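Local coordinates for protein light Chain (Clostridium botulinum, PDB 6BVD) that probably cleaves a neuronal SNARE protein as the zinc-dependent protease domain of a mosaic botulinum neurotoxin, at residues T166-G171 against T194-P199; S123-E128 against A298-K303; D14-N19 against K142-N147; P215-K220 against S409-I414. All blocks are in the same frame, centred on the assembly; numbering follows the deposited sequence.

Contact 1 (T166-G171 against T194-P199); sequences TNKTGG and TVEFSP
Asn167 and Ser198 make the one direct hydrogen bond here that involves a side chain: Ser198 N gives its hydrogen to Asn167 OD1 at 2.8 Å, approaching nearly along the C=O axis (161°). The other end of the same amide reaches round through a water, which accepts from Asn167 ND2 and donates to Ser198 O at 2.7 Å. Held at both ends, the amide behaves much like a further peptide unit added to the ladder beside it. In that ladder Lys168 and Glu196 form a hydrogen-bonded pair, with Glu196 N to Lys168 O at 2.9 Å, and Gly170 and Thr194 form another, with Thr194 N to Gly170 O at 2.9 Å. This is the antiparallel pairing of strand 168-171, outermost in the large mixed sheet, with strand 193-196. Zincin proteases characteristically carry such an edge strand beside the metal, and here Thr169 OG1 bonds to Glu229 of the HExxH helix. On that face Val195 CG2 packs 3.6 Å from Thr169 OG1. On the other, Lys168 and Glu196 run abreast in the same direction; the lysine bends at CG-CD (chi3 55°), and contact is made by its methylenes, CD to Glu196 OE2 at 3.3 Å, while Lys168 NZ stays 5.1 Å from Glu196 OE2. Beyond the strands, the plane of the Asn167 amide is inclined by 26° to that of the Phe197 ring, with Asn167 CG 3.6 Å from Phe197 CD1.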
# COMPACT_ATOMS: atom_id res chain seq x y z
N THR A 166 3.29 25.93 6.65
CA THR A 166 2.31 26.06 7.73
C THR A 166 1.07 25.19 7.50
O THR A 166 0.36 25.38 6.52
CB THR A 166 1.85 27.53 7.89
OG1 THR A 166 2.98 28.37 8.08
CG2 THR A 166 0.89 27.70 9.07
N ASN A 167 0.81 24.24 8.40
CA ASN A 167 -0.46 23.53 8.41
C ASN A 167 -1.35 24.13 9.49
O ASN A 167 -0.84 24.58 10.52
CB ASN A 167 -0.23 22.05 8.67
CG ASN A 167 0.75 21.45 7.72
OD1 ASN A 167 0.57 21.52 6.49
ND2 ASN A 167 1.80 20.87 8.26
N LYS A 168 -2.67 24.22 9.27
CA LYS A 168 -3.50 24.71 10.35
C LYS A 168 -4.93 24.23 10.27
O LYS A 168 -5.43 23.96 9.20
CB LYS A 168 -3.50 26.24 10.41
CG LYS A 168 -4.04 26.91 9.20
CD LYS A 168 -4.12 28.42 9.41
CE LYS A 168 -2.78 28.97 9.81
NZ LYS A 168 -2.77 30.45 9.89
N THR A 169 -5.58 24.16 11.42
CA THR A 169 -6.94 23.64 11.52
C THR A 169 -7.81 24.79 12.03
O THR A 169 -7.32 25.64 12.78
CB THR A 169 -6.96 22.41 12.46
OG1 THR A 169 -6.09 21.41 11.92
CG2 THR A 169 -8.35 21.80 12.60
N GLY A 170 -9.08 24.82 11.64
CA GLY A 170 -10.03 25.82 12.09
C GLY A 170 -11.47 25.35 12.03
O GLY A 170 -11.74 24.36 11.39
N GLY A 171 -12.39 26.03 12.73
CA GLY A 171 -13.80 25.63 12.70
C GLY A 171 -14.61 26.63 11.87
O GLY A 171 -14.03 27.57 11.30
N THR A 194 -12.06 22.76 8.97
CA THR A 194 -11.20 23.11 7.85
C THR A 194 -9.75 22.76 8.22
O THR A 194 -9.30 23.13 9.33
CB THR A 194 -11.24 24.63 7.53
OG1 THR A 194 -12.59 25.09 7.49
CG2 THR A 194 -10.56 24.94 6.21
N VAL A 195 -9.02 22.13 7.29
CA VAL A 195 -7.55 22.01 7.42
C VAL A 195 -6.81 22.58 6.20
O VAL A 195 -7.20 22.36 5.08
CB VAL A 195 -7.11 20.54 7.62
CG1 VAL A 195 -5.57 20.42 7.51
CG2 VAL A 195 -7.59 20.04 8.97
N GLU A 196 -5.76 23.38 6.42
CA GLU A 196 -4.84 23.72 5.36
C GLU A 196 -3.63 22.82 5.56
O GLU A 196 -2.99 22.89 6.62
CB GLU A 196 -4.42 25.20 5.44
CG GLU A 196 -5.59 26.15 5.41
CD GLU A 196 -5.18 27.54 5.85
OE1 GLU A 196 -4.11 28.02 5.41
OE2 GLU A 196 -5.90 28.11 6.69
N PHE A 197 -3.36 21.97 4.58
CA PHE A 197 -2.31 20.96 4.74
C PHE A 197 -1.37 20.91 3.54
O PHE A 197 -1.79 20.91 2.36
CB PHE A 197 -2.92 19.57 4.97
CG PHE A 197 -1.90 18.57 5.44
CD1 PHE A 197 -1.39 18.67 6.72
CD2 PHE A 197 -1.42 17.59 4.60
CE1 PHE A 197 -0.42 17.77 7.16
CE2 PHE A 197 -0.46 16.67 5.04
CZ PHE A 197 0.03 16.78 6.31
N SER A 198 -0.08 20.81 3.86
CA SER A 198 0.96 20.88 2.86
C SER A 198 1.95 19.72 3.10
O SER A 198 2.90 19.87 3.87
CB SER A 198 1.68 22.24 2.97
OG SER A 198 2.59 22.48 1.92
N PRO A 199 1.69 18.54 2.48
CA PRO A 199 2.49 17.33 2.76
C PRO A 199 3.93 17.35 2.25
O PRO A 199 4.77 16.60 2.78
CB PRO A 199 1.70 16.21 2.06
CG PRO A 199 1.01 16.91 0.94
CD PRO A 199 0.62 18.28 1.49
O HOH W 1 3.85 19.57 6.39
O HOH W 2 -12.21 27.54 8.72

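Contact 2 (S123-E128 against A298-K303); sequences SYTQEE and ASRLNK
Glu127 and Arg300 cross at about a right angle, and the overlap is made by aliphatic carbon over a flat cation. Glu127 CG stands 4.1 Å above the centre of the Arg300 guanidinium, on one of its faces. The carboxylate beyond it is turned only 27° from the guanidinium plane, yet no salt bridge results: Glu127 OE2 and Arg300 NH2 are 5.2 Å apart, so any attraction is probably diffuse. Arg300 first runs out extended, CG anti to the backbone N, then bends at chi3 (-81°). A water at the edge of the guanidinium, in its plane, lies 2.9 Å from Glu127 O, where its protons have rival acceptors, and takes a weak bond from Arg300 NH1. Thr125 also lies across the arginine at about a right angle, but its OG1 bonds to Asn122 N; a weak bond links Arg300 NH2 with Asn122 O. Glu127 and Lys303 extend alongside each other, and Glu127 OE1 is nearer Lys303 CD (3.4 Å) than Lys303 NZ (4.1 Å). Lys303 NZ instead bends back toward Ser299 O, a weak bond. Next to them, Glu128 CA touches Lys303 O at 3.4 Å in a CA-H...O contact. In this surface junction the loop between helix 104-115 and strand 129-130 packs against the C-terminal part of the long helix 280-301 and the residues that follow, and Glu128 makes backbone bonds with Asn305 and Thr306, where strand 306-307 begins.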
# COMPACT_ATOMS: atom_id res chain seq x y z
N SER A 123 -25.70 27.56 19.75
CA SER A 123 -26.25 28.45 20.76
C SER A 123 -27.37 29.35 20.25
O SER A 123 -28.27 29.65 21.01
CB SER A 123 -25.13 29.32 21.36
OG SER A 123 -24.30 28.47 22.12
N TYR A 124 -27.32 29.73 18.98
CA TYR A 124 -28.26 30.68 18.39
C TYR A 124 -29.26 30.04 17.43
O TYR A 124 -29.73 30.73 16.51
CB TYR A 124 -27.48 31.75 17.65
CG TYR A 124 -26.63 32.57 18.60
CD1 TYR A 124 -27.10 32.91 19.87
CD2 TYR A 124 -25.36 32.97 18.25
CE1 TYR A 124 -26.30 33.68 20.76
CE2 TYR A 124 -24.57 33.72 19.14
CZ TYR A 124 -25.04 34.06 20.38
OH TYR A 124 -24.24 34.81 21.25
N THR A 125 -29.60 28.76 17.64
CA THR A 125 -30.69 28.12 16.89
C THR A 125 -31.72 27.59 17.90
O THR A 125 -31.42 27.47 19.09
CB THR A 125 -30.20 26.98 15.95
OG1 THR A 125 -29.60 25.92 16.71
CG2 THR A 125 -29.20 27.48 14.92
N GLN A 126 -32.96 27.35 17.45
CA GLN A 126 -34.03 26.86 18.33
C GLN A 126 -33.74 25.47 18.91
O GLN A 126 -33.42 24.53 18.16
CB GLN A 126 -35.37 26.80 17.57
CG GLN A 126 -35.87 28.15 17.15
CD GLN A 126 -35.28 28.61 15.82
OE1 GLN A 126 -34.47 27.89 15.20
NE2 GLN A 126 -35.67 29.81 15.39
N GLU A 127 -33.96 25.32 20.22
CA GLU A 127 -33.68 24.06 20.92
C GLU A 127 -34.56 22.89 20.44
O GLU A 127 -34.11 21.75 20.44
CB GLU A 127 -33.86 24.24 22.43
CG GLU A 127 -32.93 25.34 22.99
CD GLU A 127 -32.92 25.40 24.51
OE1 GLU A 127 -33.25 24.38 25.16
OE2 GLU A 127 -32.57 26.47 25.06
N GLU A 128 -35.79 23.19 20.03
CA GLU A 128 -36.75 22.16 19.58
C GLU A 128 -36.48 21.61 18.19
O GLU A 128 -37.16 20.69 17.72
CB GLU A 128 -38.19 22.72 19.60
CG GLU A 128 -38.62 23.23 20.94
CD GLU A 128 -38.08 24.61 21.25
OE1 GLU A 128 -37.53 25.29 20.34
OE2 GLU A 128 -38.15 25.00 22.44
N ALA A 298 -27.62 17.52 26.21
CA ALA A 298 -28.56 16.48 26.62
C ALA A 298 -29.95 17.06 26.85
O ALA A 298 -30.96 16.45 26.45
CB ALA A 298 -28.08 15.76 27.89
N SER A 299 -29.99 18.21 27.51
CA SER A 299 -31.22 18.94 27.80
C SER A 299 -31.95 19.39 26.53
O SER A 299 -33.18 19.32 26.43
CB SER A 299 -30.90 20.14 28.69
OG SER A 299 -32.08 20.77 29.15
N ARG A 300 -31.18 19.87 25.57
CA ARG A 300 -31.70 20.36 24.31
C ARG A 300 -32.21 19.19 23.44
O ARG A 300 -33.21 19.32 22.74
CB ARG A 300 -30.62 21.17 23.60
CG ARG A 300 -30.97 21.59 22.20
CD ARG A 300 -29.74 21.98 21.43
NE ARG A 300 -29.34 23.34 21.74
CZ ARG A 300 -29.51 24.38 20.94
NH1 ARG A 300 -30.12 24.26 19.76
NH2 ARG A 300 -29.08 25.56 21.33
N LEU A 301 -31.54 18.04 23.53
CA LEU A 301 -31.93 16.86 22.77
C LEU A 301 -33.30 16.33 23.26
O LEU A 301 -34.04 15.71 22.49
CB LEU A 301 -30.85 15.75 22.89
CG LEU A 301 -30.98 14.49 22.06
CD1 LEU A 301 -30.94 14.86 20.55
CD2 LEU A 301 -29.84 13.50 22.39
N ASN A 302 -33.62 16.58 24.52
CA ASN A 302 -34.94 16.17 25.05
C ASN A 302 -36.10 17.00 24.47
O ASN A 302 -37.27 16.61 24.54
CB ASN A 302 -34.97 16.27 26.57
CG ASN A 302 -34.19 15.14 27.25
OD1 ASN A 302 -34.30 13.99 26.84
ND2 ASN A 302 -33.41 15.46 28.27
N LYS A 303 -35.74 18.13 23.87
CA LYS A 303 -36.74 19.05 23.34
C LYS A 303 -36.97 18.94 21.83
O LYS A 303 -37.93 19.51 21.31
CB LYS A 303 -36.34 20.50 23.68
CG LYS A 303 -36.24 20.79 25.18
CD LYS A 303 -35.87 22.25 25.43
CE LYS A 303 -35.95 22.62 26.90
NZ LYS A 303 -35.01 21.82 27.77
O HOH W 3 -31.55 21.26 19.13

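Contact 3 (D14-N19 against K142-N147); sequences DPVNDN and KLANGN
The flat carboxylate of Asp18 meets the turn at Ala144 through both of its oxygens. Asp18 OD1 accepts from Ala144 N at 2.8 Å (161° at the hydrogen) through its syn lone pair, the one on the side of OD2, while Asp18 OD2 takes a hydrogen from a water at 2.6 Å that in turn accepts from Asn145 N. Two successive N-H groups are thus read by one side chain, one directly and one through solvent. They belong to the tip of a beta hairpin joining strands 138-142 and 148-152: a type I turn from Leu143 to Gly146, with Gly146 in the left-handed conformation of the classic G1 beta bulge. Leu143 N bonds to Asn147 O, and the Asn145 side chain adds an Asx turn inside the tip. Across the contact, the loop leading into strand 21-24 has an Asx turn of its own, Asn17 OD1 accepting from Asn19 N, which brackets Asp18. Leu143 and Asp18 cross at about a right angle, with Leu143 CB 3.4 Å from Asp18 OD1 and Leu143 CD2 near the carboxylate carbon. Val16 lies on Tyr23 and also faces the turn: with Val16 CG1 anti to the backbone N (chi1 167°), this methyl is 4.0 Å from Ala144 CB.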
# COMPACT_ATOMS: atom_id res chain seq x y z
N ASP A 14 -10.48 13.16 -13.34
CA ASP A 14 -11.64 12.27 -13.42
C ASP A 14 -12.93 13.09 -13.47
O ASP A 14 -13.08 14.10 -12.79
CB ASP A 14 -11.73 11.33 -12.23
CG ASP A 14 -10.61 10.30 -12.15
OD1 ASP A 14 -9.79 10.17 -13.09
OD2 ASP A 14 -10.58 9.62 -11.10
N PRO A 15 -13.91 12.64 -14.24
CA PRO A 15 -15.15 13.43 -14.32
C PRO A 15 -15.95 13.40 -13.03
O PRO A 15 -15.78 12.48 -12.24
CB PRO A 15 -15.93 12.76 -15.47
CG PRO A 15 -15.42 11.40 -15.54
CD PRO A 15 -13.94 11.43 -15.08
N VAL A 16 -16.79 14.41 -12.81
CA VAL A 16 -17.74 14.41 -11.68
C VAL A 16 -18.60 13.15 -11.70
O VAL A 16 -18.96 12.67 -12.79
CB VAL A 16 -18.61 15.70 -11.73
CG1 VAL A 16 -19.84 15.61 -10.77
CG2 VAL A 16 -17.74 16.89 -11.41
N ASN A 17 -18.91 12.58 -10.54
CA ASN A 17 -19.61 11.29 -10.54
C ASN A 17 -20.68 11.21 -9.46
O ASN A 17 -21.19 10.13 -9.17
CB ASN A 17 -18.60 10.12 -10.39
CG ASN A 17 -17.77 10.22 -9.08
OD1 ASN A 17 -18.28 10.65 -8.07
ND2 ASN A 17 -16.51 9.73 -9.11
N ASP A 18 -21.02 12.36 -8.87
CA ASP A 18 -22.06 12.46 -7.83
C ASP A 18 -21.84 11.56 -6.62
O ASP A 18 -22.79 11.21 -5.93
CB ASP A 18 -23.45 12.14 -8.42
CG ASP A 18 -23.87 13.11 -9.50
OD1 ASP A 18 -23.19 14.13 -9.68
OD2 ASP A 18 -24.90 12.84 -10.18
N ASN A 19 -20.60 11.14 -6.38
CA ASN A 19 -20.32 10.24 -5.28
C ASN A 19 -18.98 10.63 -4.64
O ASN A 19 -18.97 11.21 -3.55
CB ASN A 19 -20.31 8.77 -5.74
CG ASN A 19 -19.90 7.82 -4.63
OD1 ASN A 19 -20.14 8.08 -3.45
ND2 ASN A 19 -19.27 6.71 -5.00
N LYS A 142 -22.84 20.90 -6.45
CA LYS A 142 -23.40 20.90 -7.80
C LYS A 142 -23.13 19.55 -8.47
O LYS A 142 -21.97 19.11 -8.60
CB LYS A 142 -22.84 22.08 -8.59
CG LYS A 142 -23.41 22.23 -10.00
CD LYS A 142 -22.68 23.33 -10.76
CE LYS A 142 -23.02 24.72 -10.20
NZ LYS A 142 -22.18 25.79 -10.85
N LEU A 143 -24.19 18.84 -8.82
CA LEU A 143 -24.07 17.51 -9.40
C LEU A 143 -23.71 17.51 -10.91
O LEU A 143 -23.63 18.56 -11.56
CB LEU A 143 -25.37 16.73 -9.15
CG LEU A 143 -25.76 16.57 -7.67
CD1 LEU A 143 -27.13 15.93 -7.53
CD2 LEU A 143 -24.71 15.79 -6.83
N ALA A 144 -23.49 16.32 -11.45
CA ALA A 144 -23.11 16.15 -12.85
C ALA A 144 -24.13 16.79 -13.80
O ALA A 144 -23.75 17.43 -14.78
CB ALA A 144 -22.96 14.69 -13.18
N ASN A 145 -25.42 16.65 -13.51
CA ASN A 145 -26.44 17.25 -14.38
C ASN A 145 -26.66 18.73 -14.07
O ASN A 145 -27.54 19.37 -14.64
CB ASN A 145 -27.79 16.51 -14.30
CG ASN A 145 -28.44 16.61 -12.92
OD1 ASN A 145 -28.02 17.38 -12.06
ND2 ASN A 145 -29.53 15.88 -12.74
N GLY A 146 -25.92 19.25 -13.10
CA GLY A 146 -26.06 20.65 -12.75
C GLY A 146 -27.04 20.96 -11.63
O GLY A 146 -27.11 22.11 -11.21
N ASN A 147 -27.73 19.96 -11.08
CA ASN A 147 -28.65 20.24 -9.98
C ASN A 147 -27.84 20.56 -8.74
O ASN A 147 -26.74 20.00 -8.54
CB ASN A 147 -29.58 19.07 -9.65
CG ASN A 147 -30.61 18.78 -10.75
OD1 ASN A 147 -30.81 19.56 -11.69
ND2 ASN A 147 -31.31 17.67 -10.59
O HOH W 4 -26.34 14.36 -11.70

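Contact 4 (P215-K220 against S409-I414); sequences PSLFIK and SDINSI
Ser409, whose carbonyl O rests 3.6 Å from Ser216 CA on the neighbouring strand, also makes the shortest polar bond here: its OG lies 2.7 Å from Ser413 OG, and either hydroxyl could be the donor. Ser413 OG also lies 3.1 Å from Asp410 O, a pairing left unsettled because the Ser409 hydroxyl is a rival acceptor. Asp410 then caps the first turn, its OD1 accepting from Ser413 N at 2.9 Å in an almost straight bond (169° at the hydrogen). This is a helix N-cap, set where the chain leaves edge strand 406-408 of the antiparallel sheet and enters helix 411-419. Strand 215-219 pairs with that edge strand, Leu217 forming backbone bonds with Ile407 and Gly408. The Leu217 side chain points toward the new helix, and its CD1 does nearly all the touching. With CD1 anti to CA (chi2 -179°), this methyl lies against the start of the helix backbone, 3.7 Å from Ile411 N and 3.8 Å from Asp410 CA. Two isoleucine methyls meet it from the helix, Ile411 CD1 and Ile414 CD1, each 4.1 Å from Leu217 CD1. Ile411 also packs on Phe376, and Leu217 on Phe373, both of strand 373-377.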
# COMPACT_ATOMS: atom_id res chain seq x y z
N PRO A 215 24.59 14.48 18.04
CA PRO A 215 23.32 15.06 17.59
C PRO A 215 23.07 14.80 16.12
O PRO A 215 24.00 14.66 15.33
CB PRO A 215 23.50 16.56 17.86
CG PRO A 215 24.98 16.79 17.75
CD PRO A 215 25.69 15.47 17.97
N SER A 216 21.80 14.68 15.76
CA SER A 216 21.45 14.42 14.39
C SER A 216 20.07 15.02 14.15
O SER A 216 19.27 15.10 15.07
CB SER A 216 21.45 12.92 14.13
OG SER A 216 22.75 12.38 14.26
N LEU A 217 19.79 15.41 12.91
CA LEU A 217 18.48 15.91 12.51
C LEU A 217 17.63 14.77 11.90
O LEU A 217 18.16 13.91 11.20
CB LEU A 217 18.60 17.05 11.51
CG LEU A 217 19.10 18.39 12.07
CD1 LEU A 217 19.16 19.45 10.96
CD2 LEU A 217 18.21 18.85 13.22
N PHE A 218 16.34 14.78 12.20
CA PHE A 218 15.40 13.78 11.68
C PHE A 218 14.23 14.47 10.99
O PHE A 218 13.63 15.37 11.54
CB PHE A 218 14.91 12.88 12.82
CG PHE A 218 15.98 11.98 13.40
CD1 PHE A 218 16.84 12.47 14.37
CD2 PHE A 218 16.12 10.66 12.98
CE1 PHE A 218 17.86 11.66 14.93
CE2 PHE A 218 17.10 9.83 13.55
CZ PHE A 218 17.99 10.34 14.52
N ILE A 219 13.93 14.07 9.76
CA ILE A 219 12.81 14.68 9.05
C ILE A 219 11.49 14.07 9.59
O ILE A 219 11.43 12.89 9.99
CB ILE A 219 12.94 14.50 7.50
CG1 ILE A 219 11.96 15.43 6.75
CG2 ILE A 219 12.77 13.06 7.09
CD1 ILE A 219 12.34 16.91 6.82
N LYS A 220 10.44 14.87 9.62
CA LYS A 220 9.17 14.45 10.14
C LYS A 220 8.41 13.66 9.07
O LYS A 220 8.49 14.00 7.89
CB LYS A 220 8.35 15.68 10.62
CG LYS A 220 9.03 16.36 11.85
CD LYS A 220 8.50 17.77 12.08
CE LYS A 220 9.29 18.37 13.25
NZ LYS A 220 9.08 19.82 13.39
N SER A 409 23.84 15.52 10.23
CA SER A 409 24.22 15.97 11.55
C SER A 409 23.55 17.30 11.94
O SER A 409 22.99 17.41 13.03
CB SER A 409 25.74 16.08 11.63
OG SER A 409 26.21 17.04 10.71
N ASP A 410 23.63 18.31 11.08
CA ASP A 410 22.95 19.58 11.34
C ASP A 410 22.75 20.35 10.04
O ASP A 410 23.19 19.90 8.99
CB ASP A 410 23.75 20.42 12.34
CG ASP A 410 25.19 20.70 11.88
OD1 ASP A 410 25.54 20.37 10.72
OD2 ASP A 410 25.98 21.23 12.69
N ILE A 411 22.12 21.53 10.13
CA ILE A 411 21.81 22.32 8.93
C ILE A 411 23.11 22.65 8.19
O ILE A 411 23.18 22.51 6.96
CB ILE A 411 21.06 23.63 9.26
CG1 ILE A 411 19.64 23.34 9.74
CG2 ILE A 411 20.95 24.49 8.02
CD1 ILE A 411 18.73 22.76 8.65
N ASN A 412 24.12 23.07 8.93
CA ASN A 412 25.42 23.40 8.34
C ASN A 412 26.01 22.31 7.44
O ASN A 412 26.33 22.57 6.29
CB ASN A 412 26.43 23.71 9.44
CG ASN A 412 26.16 25.02 10.12
OD1 ASN A 412 25.61 25.95 9.51
ND2 ASN A 412 26.55 25.12 11.39
N SER A 413 26.12 21.09 7.95
CA SER A 413 26.68 20.00 7.15
C SER A 413 25.82 19.68 5.94
O SER A 413 26.32 19.47 4.83
CB SER A 413 26.86 18.74 8.00
OG SER A 413 25.61 18.15 8.28
N ILE A 414 24.51 19.64 6.16
CA ILE A 414 23.55 19.39 5.09
C ILE A 414 23.67 20.45 3.98
O ILE A 414 23.73 20.12 2.79
CB ILE A 414 22.10 19.38 5.63
CG1 ILE A 414 21.92 18.19 6.60
CG2 ILE A 414 21.09 19.32 4.49
CD1 ILE A 414 20.58 18.15 7.33

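How the contacts relate
Contact 1 is the one beside the zinc site: the Thr169 side chain lies about 7 Å from the zinc ion held by His228, His232 and Glu266. The other three lie farther from the middle of the chain, each about 27 or 28 Å from its centre, against 6 Å for contact 1. Contacts 2 and 4 sit on opposite sides, their centres 54 Å apart. Contact 4 comes nearest to contact 1, about 7 Å between closest atoms. Contact 1 includes one border strand of the mixed sheet, 168-171, and contact 3 the hairpin tip that leads into the other, 148-152; their centres are 26 Å apart. In sequence, contact 2 spans contact 1 and crosses contacts 3 and 4.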